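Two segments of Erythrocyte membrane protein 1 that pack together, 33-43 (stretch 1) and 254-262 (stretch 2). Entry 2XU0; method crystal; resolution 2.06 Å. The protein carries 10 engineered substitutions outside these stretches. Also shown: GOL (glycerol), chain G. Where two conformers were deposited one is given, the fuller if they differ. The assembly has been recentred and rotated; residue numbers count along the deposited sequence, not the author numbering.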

ATOM      1  N   ILE A  33       0.625 -19.477   3.323  1.00 33.66           N
ATOM      2  CA  ILE A  33       2.080 -19.399   3.164  1.00 33.68           C
ATOM      3  C   ILE A  33       2.801 -19.408   4.535  1.00 39.37           C
ATOM      4  O   ILE A  33       3.763 -20.155   4.729  1.00 39.21           O
ATOM      5  N   TYR A  34       2.314 -18.588   5.473  1.00 36.30           N
ATOM      6  CA  TYR A  34       2.873 -18.493   6.816  1.00 36.11           C
ATOM      7  C   TYR A  34       2.786 -19.865   7.503  1.00 40.13           C
ATOM      8  O   TYR A  34       3.764 -20.301   8.105  1.00 38.31           O
ATOM      9  N   ASN A  35       1.620 -20.523   7.405  1.00 38.59           N
ATOM     10  CA  ASN A  35       1.371 -21.860   7.973  1.00 40.50           C
ATOM     11  C   ASN A  35       2.334 -22.915   7.436  1.00 45.78           C
ATOM     12  O   ASN A  35       2.874 -23.682   8.225  1.00 45.07           O
ATOM     13  N   GLN A  36       2.595 -22.921   6.115  1.00 45.03           N
ATOM     14  CA  GLN A  36       3.555 -23.859   5.510  1.00 46.23           C
ATOM     15  C   GLN A  36       4.944 -23.635   6.083  1.00 52.51           C
ATOM     16  O   GLN A  36       5.652 -24.596   6.373  1.00 54.10           O
ATOM     17  N   GLU A  37       5.328 -22.365   6.232  1.00 48.55           N
ATOM     18  CA  GLU A  37       6.632 -21.943   6.709  1.00 48.29           C
ATOM     19  C   GLU A  37       6.926 -22.281   8.165  1.00 51.72           C
ATOM     20  O   GLU A  37       8.086 -22.481   8.515  1.00 52.30           O
ATOM     21  N   ILE A  38       5.898 -22.336   9.008  1.00 45.99           N
ATOM     22  CA  ILE A  38       6.062 -22.640  10.422  1.00 45.13           C
ATOM     23  C   ILE A  38       5.699 -24.100  10.729  1.00 51.78           C
ATOM     24  O   ILE A  38       5.764 -24.507  11.892  1.00 50.98           O
ATOM     25  N   LYS A  39       5.305 -24.878   9.690  1.00 50.34           N
ATOM     26  CA  LYS A  39       4.896 -26.272   9.858  1.00 51.17           C
ATOM     27  C   LYS A  39       6.053 -27.135  10.329  1.00 57.82           C
ATOM     28  O   LYS A  39       5.895 -27.879  11.290  1.00 58.56           O
ATOM     29  N   LYS A  40       7.195 -27.035   9.649  1.00 56.14           N
ATOM     30  CA  LYS A  40       8.405 -27.782   9.951  1.00 57.18           C
ATOM     31  C   LYS A  40       9.125 -27.197  11.164  1.00 62.41           C
ATOM     32  O   LYS A  40       9.323 -25.979  11.251  1.00 61.78           O
ATOM     33  N   LYS A  41       9.520 -28.071  12.096  1.00 59.42           N
ATOM     34  CA  LYS A  41      10.233 -27.653  13.294  1.00 58.93           C
ATOM     35  C   LYS A  41      11.666 -27.265  12.957  1.00 61.79           C
ATOM     36  O   LYS A  41      12.350 -27.929  12.165  1.00 60.51           O
ATOM     37  N   ASN A  42      12.078 -26.129  13.509  1.00 58.35           N
ATOM     38  CA  ASN A  42      13.422 -25.619  13.361  1.00 57.36           C
ATOM     39  C   ASN A  42      14.072 -25.785  14.743  1.00 61.02           C
ATOM     40  O   ASN A  42      13.682 -25.107  15.702  1.00 59.68           O
ATOM     41  N   PRO A  43      15.037 -26.725  14.868  1.00 58.55           N
ATOM     42  CA  PRO A  43      15.673 -26.951  16.180  1.00 58.30           C
ATOM     43  C   PRO A  43      16.544 -25.795  16.647  1.00 61.57           C
ATOM     44  O   PRO A  43      16.852 -25.706  17.829  1.00 61.90           O
ATOM     45  N   GLU A 254      14.979 -15.083   6.291  1.00 33.68           N
ATOM     46  CA  GLU A 254      13.566 -15.488   6.274  1.00 34.19           C
ATOM     47  C   GLU A 254      13.135 -15.972   7.650  1.00 36.86           C
ATOM     48  O   GLU A 254      12.031 -15.643   8.097  1.00 36.68           O
ATOM     49  N   ASP A 255      13.957 -16.876   8.253  1.00 32.34           N
ATOM     50  CA  ASP A 255      13.682 -17.473   9.562  1.00 32.24           C
ATOM     51  C   ASP A 255      13.871 -16.447  10.640  1.00 37.99           C
ATOM     52  O   ASP A 255      13.057 -16.381  11.547  1.00 38.38           O
ATOM     53  N   TRP A 256      14.883 -15.581  10.507  1.00 35.74           N
ATOM     54  CA  TRP A 256      15.041 -14.514  11.473  1.00 35.79           C
ATOM     55  C   TRP A 256      13.760 -13.682  11.507  1.00 37.86           C
ATOM     56  O   TRP A 256      13.256 -13.406  12.588  1.00 36.53           O
ATOM     57  N   TRP A 257      13.214 -13.306  10.324  1.00 33.38           N
ATOM     58  CA  TRP A 257      11.996 -12.507  10.267  1.00 30.94           C
ATOM     59  C   TRP A 257      10.850 -13.230  10.955  1.00 34.29           C
ATOM     60  O   TRP A 257      10.216 -12.685  11.855  1.00 33.24           O
ATOM     61  N   THR A 258      10.585 -14.453  10.510  1.00 31.38           N
ATOM     62  CA  THR A 258       9.530 -15.306  11.031  1.00 30.96           C
ATOM     63  C   THR A 258       9.594 -15.440  12.541  1.00 33.49           C
ATOM     64  O   THR A 258       8.554 -15.359  13.192  1.00 31.36           O
ATOM     65  N   ILE A 259      10.812 -15.605  13.086  1.00 31.36           N
ATOM     66  CA  ILE A 259      11.035 -15.779  14.510  1.00 32.37           C
ATOM     67  C   ILE A 259      10.783 -14.509  15.311  1.00 38.61           C
ATOM     68  O   ILE A 259      10.175 -14.576  16.381  1.00 39.90           O
ATOM     69  N   ASN A 260      11.190 -13.349  14.778  1.00 34.72           N
ATOM     70  CA  ASN A 260      11.061 -12.095  15.504  1.00 34.81           C
ATOM     71  C   ASN A 260       9.904 -11.221  15.107  1.00 38.12           C
ATOM     72  O   ASN A 260       9.741 -10.159  15.705  1.00 39.22           O
ATOM     73  N   ARG A 261       9.106 -11.623  14.102  1.00 34.26           N
ATOM     74  CA  ARG A 261       8.005 -10.789  13.587  1.00 33.87           C
ATOM     75  C   ARG A 261       7.006 -10.318  14.633  1.00 35.47           C
ATOM     76  O   ARG A 261       6.495  -9.216  14.523  1.00 34.09           O
ATOM     77  N   GLU A 262       6.751 -11.146  15.661  1.00 33.53           N
ATOM     78  CA  GLU A 262       5.805 -10.829  16.721  1.00 33.00           C
ATOM     79  C   GLU A 262       6.222  -9.607  17.532  1.00 34.34           C
ATOM     80  O   GLU A 262       5.396  -8.728  17.709  1.00 33.65           O
TER

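The most unusual feature of this contact is how little of it is direct: no hydrogen bond joins the two stretches, and a glycerol, probably from the crystallisation liquor, occupies part of the space between them with one water beside it; a second water bridges Tyr34 and Arg261. The helices cross at 106°, axes 11.5 Å apart at their closest; the two stretches together bury 279 Å².

Where the backbones come nearest, at Ile38 and Thr258, the contact is aliphatic. Ile38 (chi1 p) points sideways, yet its branch methyl CG2 lies 3.7 Å from CG2 of Thr258. Thr258 (m) suits two tasks: the methyl faces stretch 1, while OG1 donates to Glu254 O (2.9 Å), within its own helix, and accepts from water 2 (2.9 Å).

Tyr34 (t) also points toward stretch 2. Its CE2 is 3.6 Å from Arg261 NH1, which meets the ring obliquely, and its CD2 lies over one face of the guanidinium. Arg261, p at chi1 and t at chi2, reaches far enough for NH1 to donate to water 1 (2.9 Å), which also hydrogen-bonds Tyr34 OH (3.1 Å).

Asn42 (t) points inward from the loop. Its amide suits a glycerol hydroxyl: ND2 donates to glycerol O1 (3.1 Å) and sits 4.0 Å from Ile259 CD1; Ile259 starts sideways, but its end comes nearer. Glycerol O3 donates to the backbone Lys40 O (2.7 Å), and O2 lies 2.9 Å from Glu37 O and 3.2 Å from Asp255 OD1.

Asp255 (m) likewise begins sideways and brings its carboxylate, a ready acceptor, inward, where OD1 lies 2.7 Å from water 2. That water also hydrogen-bonds glycerol O2 (2.8 Å). Glu37 and Glu254, both m at chi1, point toward the opposing stretch, but their like charges, OE1 of Glu37 and OE2 of Glu254, stand 4.5 Å apart and offer no attraction.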

ATOM      1  CB  ILE A  33       2.495 -18.185   2.284  1.00 36.07           C
ATOM      2  CG1 ILE A  33       1.804 -18.186   0.906  1.00 35.19           C
ATOM      3  CG2 ILE A  33       4.022 -18.038   2.174  1.00 36.18           C
ATOM      4  CD1 ILE A  33       1.903 -19.533   0.027  1.00 39.55           C
ATOM      5  CB  TYR A  34       2.160 -17.390   7.631  1.00 36.55           C
ATOM      6  CG  TYR A  34       2.550 -17.358   9.095  1.00 39.22           C
ATOM      7  CD1 TYR A  34       1.728 -17.925  10.068  1.00 41.08           C
ATOM      8  CD2 TYR A  34       3.780 -16.844   9.498  1.00 39.72           C
ATOM      9  CE1 TYR A  34       2.098 -17.929  11.416  1.00 40.83           C
ATOM     10  CE2 TYR A  34       4.170 -16.861  10.839  1.00 39.83           C
ATOM     11  CZ  TYR A  34       3.324 -17.408  11.794  1.00 47.35           C
ATOM     12  OH  TYR A  34       3.692 -17.416  13.116  1.00 50.64           O
ATOM     13  CB  ASN A  35      -0.069 -22.291   7.742  1.00 41.83           C
ATOM     14  CG  ASN A  35      -1.047 -21.639   8.668  1.00 48.87           C
ATOM     15  OD1 ASN A  35      -0.689 -21.108   9.714  1.00 44.06           O
ATOM     16  ND2 ASN A  35      -2.322 -21.660   8.297  1.00 43.19           N
ATOM     17  CB  GLN A  36       3.625 -23.698   3.976  1.00 47.46           C
ATOM     18  CG  GLN A  36       2.481 -24.356   3.209  1.00 56.53           C
ATOM     19  CD  GLN A  36       2.309 -23.773   1.816  0.80 70.46           C
ATOM     20  OE1 GLN A  36       1.200 -23.438   1.399  0.60 65.36           O
ATOM     21  NE2 GLN A  36       3.394 -23.626   1.056  0.60 57.15           N
ATOM     22  CB  GLU A  37       6.801 -20.453   6.453  1.00 50.21           C
ATOM     23  CG  GLU A  37       7.244 -20.151   5.023  0.50 57.32           C
ATOM     24  CD  GLU A  37       8.532 -20.813   4.562  0.50 67.99           C
ATOM     25  OE1 GLU A  37       9.561 -20.678   5.262  0.50 51.42           O
ATOM     26  OE2 GLU A  37       8.509 -21.478   3.502  0.50 64.65           O
ATOM     27  CB  ILE A  38       5.318 -21.631  11.349  1.00 47.09           C
ATOM     28  CG1 ILE A  38       3.783 -21.762  11.264  1.00 46.12           C
ATOM     29  CG2 ILE A  38       5.817 -20.188  11.144  1.00 47.28           C
ATOM     30  CD1 ILE A  38       3.060 -21.279  12.497  1.00 43.77           C
ATOM     31  CB  LYS A  39       4.263 -26.852   8.576  1.00 53.17           C
ATOM     32  CG  LYS A  39       3.400 -28.081   8.882  1.00 62.26           C
ATOM     33  CD  LYS A  39       3.122 -28.957   7.668  1.00 72.93           C
ATOM     34  CE  LYS A  39       2.867 -30.409   8.039  1.00 80.40           C
ATOM     35  NZ  LYS A  39       1.689 -30.589   8.937  1.00 84.11           N
ATOM     36  CB  LYS A  40       9.342 -27.871   8.719  1.00 60.55           C
ATOM     37  CG  LYS A  40       9.880 -26.532   8.150  1.00 79.82           C
ATOM     38  CD  LYS A  40       8.913 -25.773   7.192  1.00 92.56           C
ATOM     39  CE  LYS A  40       8.563 -26.497   5.900  1.00106.62           C
ATOM     40  NZ  LYS A  40       9.755 -26.750   5.039  1.00117.28           N
ATOM     41  CB  LYS A  41      10.173 -28.731  14.390  1.00 62.00           C
ATOM     42  CG  LYS A  41      10.643 -28.245  15.757  1.00 82.89           C
ATOM     43  CD  LYS A  41       9.627 -28.527  16.857  1.00 94.69           C
ATOM     44  CE  LYS A  41      10.045 -27.958  18.198  1.00107.77           C
ATOM     45  NZ  LYS A  41      11.279 -28.596  18.737  1.00115.57           N
ATOM     46  CB  ASN A  42      13.429 -24.160  12.869  1.00 52.02           C
ATOM     47  CG  ASN A  42      14.804 -23.528  12.850  1.00 62.58           C
ATOM     48  OD1 ASN A  42      15.839 -24.205  12.937  1.00 52.28           O
ATOM     49  ND2 ASN A  42      14.849 -22.214  12.761  1.00 54.07           N
ATOM     50  CB  PRO A  43      16.535 -28.201  15.946  1.00 59.87           C
ATOM     51  CG  PRO A  43      16.083 -28.778  14.643  1.00 63.78           C
ATOM     52  CD  PRO A  43      15.597 -27.627  13.841  1.00 59.73           C
ATOM     53  CB  GLU A 254      13.375 -16.699   5.337  1.00 35.68           C
ATOM     54  CG  GLU A 254      13.180 -16.344   3.887  1.00 52.79           C
ATOM     55  CD  GLU A 254      13.214 -17.522   2.929  1.00 70.36           C
ATOM     56  OE1 GLU A 254      13.262 -17.262   1.704  1.00 62.42           O
ATOM     57  OE2 GLU A 254      13.201 -18.693   3.389  1.00 53.54           O
ATOM     58  CB  ASP A 255      14.575 -18.698   9.798  1.00 34.00           C
ATOM     59  CG  ASP A 255      14.154 -19.870   8.941  1.00 42.20           C
ATOM     60  OD1 ASP A 255      13.173 -19.720   8.160  1.00 41.24           O
ATOM     61  OD2 ASP A 255      14.747 -20.952   9.093  1.00 46.88           O
ATOM     62  CB  TRP A 256      16.261 -13.635  11.155  1.00 35.30           C
ATOM     63  CG  TRP A 256      16.602 -12.706  12.288  1.00 36.76           C
ATOM     64  CD1 TRP A 256      17.401 -12.982  13.356  1.00 39.91           C
ATOM     65  CD2 TRP A 256      16.047 -11.403  12.526  1.00 36.97           C
ATOM     66  NE1 TRP A 256      17.431 -11.906  14.217  1.00 40.20           N
ATOM     67  CE2 TRP A 256      16.601 -10.926  13.736  1.00 41.33           C
ATOM     68  CE3 TRP A 256      15.137 -10.583  11.826  1.00 38.17           C
ATOM     69  CZ2 TRP A 256      16.284  -9.666  14.263  1.00 40.13           C
ATOM     70  CZ3 TRP A 256      14.842  -9.325  12.337  1.00 40.09           C
ATOM     71  CH2 TRP A 256      15.395  -8.887  13.554  1.00 40.73           C
ATOM     72  CB  TRP A 257      11.613 -12.136   8.819  1.00 28.38           C
ATOM     73  CG  TRP A 257      10.319 -11.361   8.768  1.00 27.83           C
ATOM     74  CD1 TRP A 257       9.081 -11.861   8.490  1.00 30.16           C
ATOM     75  CD2 TRP A 257      10.109 -10.034   9.276  1.00 27.65           C
ATOM     76  NE1 TRP A 257       8.123 -10.882   8.656  1.00 28.40           N
ATOM     77  CE2 TRP A 257       8.718  -9.772   9.205  1.00 30.08           C
ATOM     78  CE3 TRP A 257      10.969  -9.026   9.760  1.00 28.56           C
ATOM     79  CZ2 TRP A 257       8.179  -8.524   9.517  1.00 29.29           C
ATOM     80  CZ3 TRP A 257      10.433  -7.787  10.076  1.00 29.76           C
ATOM     81  CH2 TRP A 257       9.051  -7.550   9.973  1.00 30.44           C
ATOM     82  CB  THR A 258       9.568 -16.645  10.305  1.00 38.83           C
ATOM     83  OG1 THR A 258       9.366 -16.374   8.915  1.00 40.59           O
ATOM     84  CG2 THR A 258       8.491 -17.609  10.797  1.00 41.03           C
ATOM     85  CB  ILE A 259      12.418 -16.439  14.782  1.00 35.96           C
ATOM     86  CG1 ILE A 259      12.380 -17.950  14.419  1.00 35.48           C
ATOM     87  CG2 ILE A 259      12.865 -16.255  16.248  1.00 38.91           C
ATOM     88  CD1 ILE A 259      13.757 -18.518  13.920  1.00 40.51           C
ATOM     89  CB  ASN A 260      12.384 -11.318  15.419  1.00 39.44           C
ATOM     90  CG  ASN A 260      13.526 -12.044  16.084  1.00 50.13           C
ATOM     91  OD1 ASN A 260      13.671 -12.021  17.302  1.00 46.93           O
ATOM     92  ND2 ASN A 260      14.285 -12.790  15.314  1.00 37.17           N
ATOM     93  CB  ARG A 261       7.304 -11.433  12.369  1.00 34.62           C
ATOM     94  CG  ARG A 261       6.483 -12.682  12.702  1.00 38.77           C
ATOM     95  CD  ARG A 261       5.968 -13.383  11.458  1.00 33.03           C
ATOM     96  NE  ARG A 261       4.909 -12.631  10.776  1.00 25.98           N
ATOM     97  CZ  ARG A 261       3.615 -12.739  11.036  1.00 33.92           C
ATOM     98  NH1 ARG A 261       3.190 -13.552  11.998  1.00 32.51           N
ATOM     99  NH2 ARG A 261       2.735 -12.045  10.337  1.00 23.98           N
ATOM    100  CB  GLU A 262       5.572 -12.047  17.612  1.00 34.97           C
ATOM    101  CG  GLU A 262       4.536 -11.773  18.680  1.00 43.72           C
ATOM    102  CD  GLU A 262       4.377 -12.905  19.672  1.00 65.28           C
ATOM    103  OE1 GLU A 262       4.533 -12.652  20.888  1.00 74.67           O
ATOM    104  OE2 GLU A 262       4.085 -14.041  19.234  1.00 50.84           O
TER
HETATM  105  C1  GOL G1492      12.084 -21.406  11.040  1.00 76.47           C
HETATM  106  O1  GOL G1492      12.154 -20.790  12.302  1.00 75.19           O
HETATM  107  C2  GOL G1492      10.629 -21.472  10.588  1.00 76.70           C
HETATM  108  O2  GOL G1492      10.571 -21.222   9.169  1.00 76.99           O
HETATM  109  C3  GOL G1492      10.061 -22.856  10.997  1.00 77.27           C
HETATM  110  O3  GOL G1492      10.596 -23.875  10.134  1.00 77.72           O
HETATM  111  O   HOH W   1       4.318 -14.678  14.411  1.00 45.20           O
HETATM  112  O   HOH W   2      10.650 -18.808   7.854  1.00 53.29           O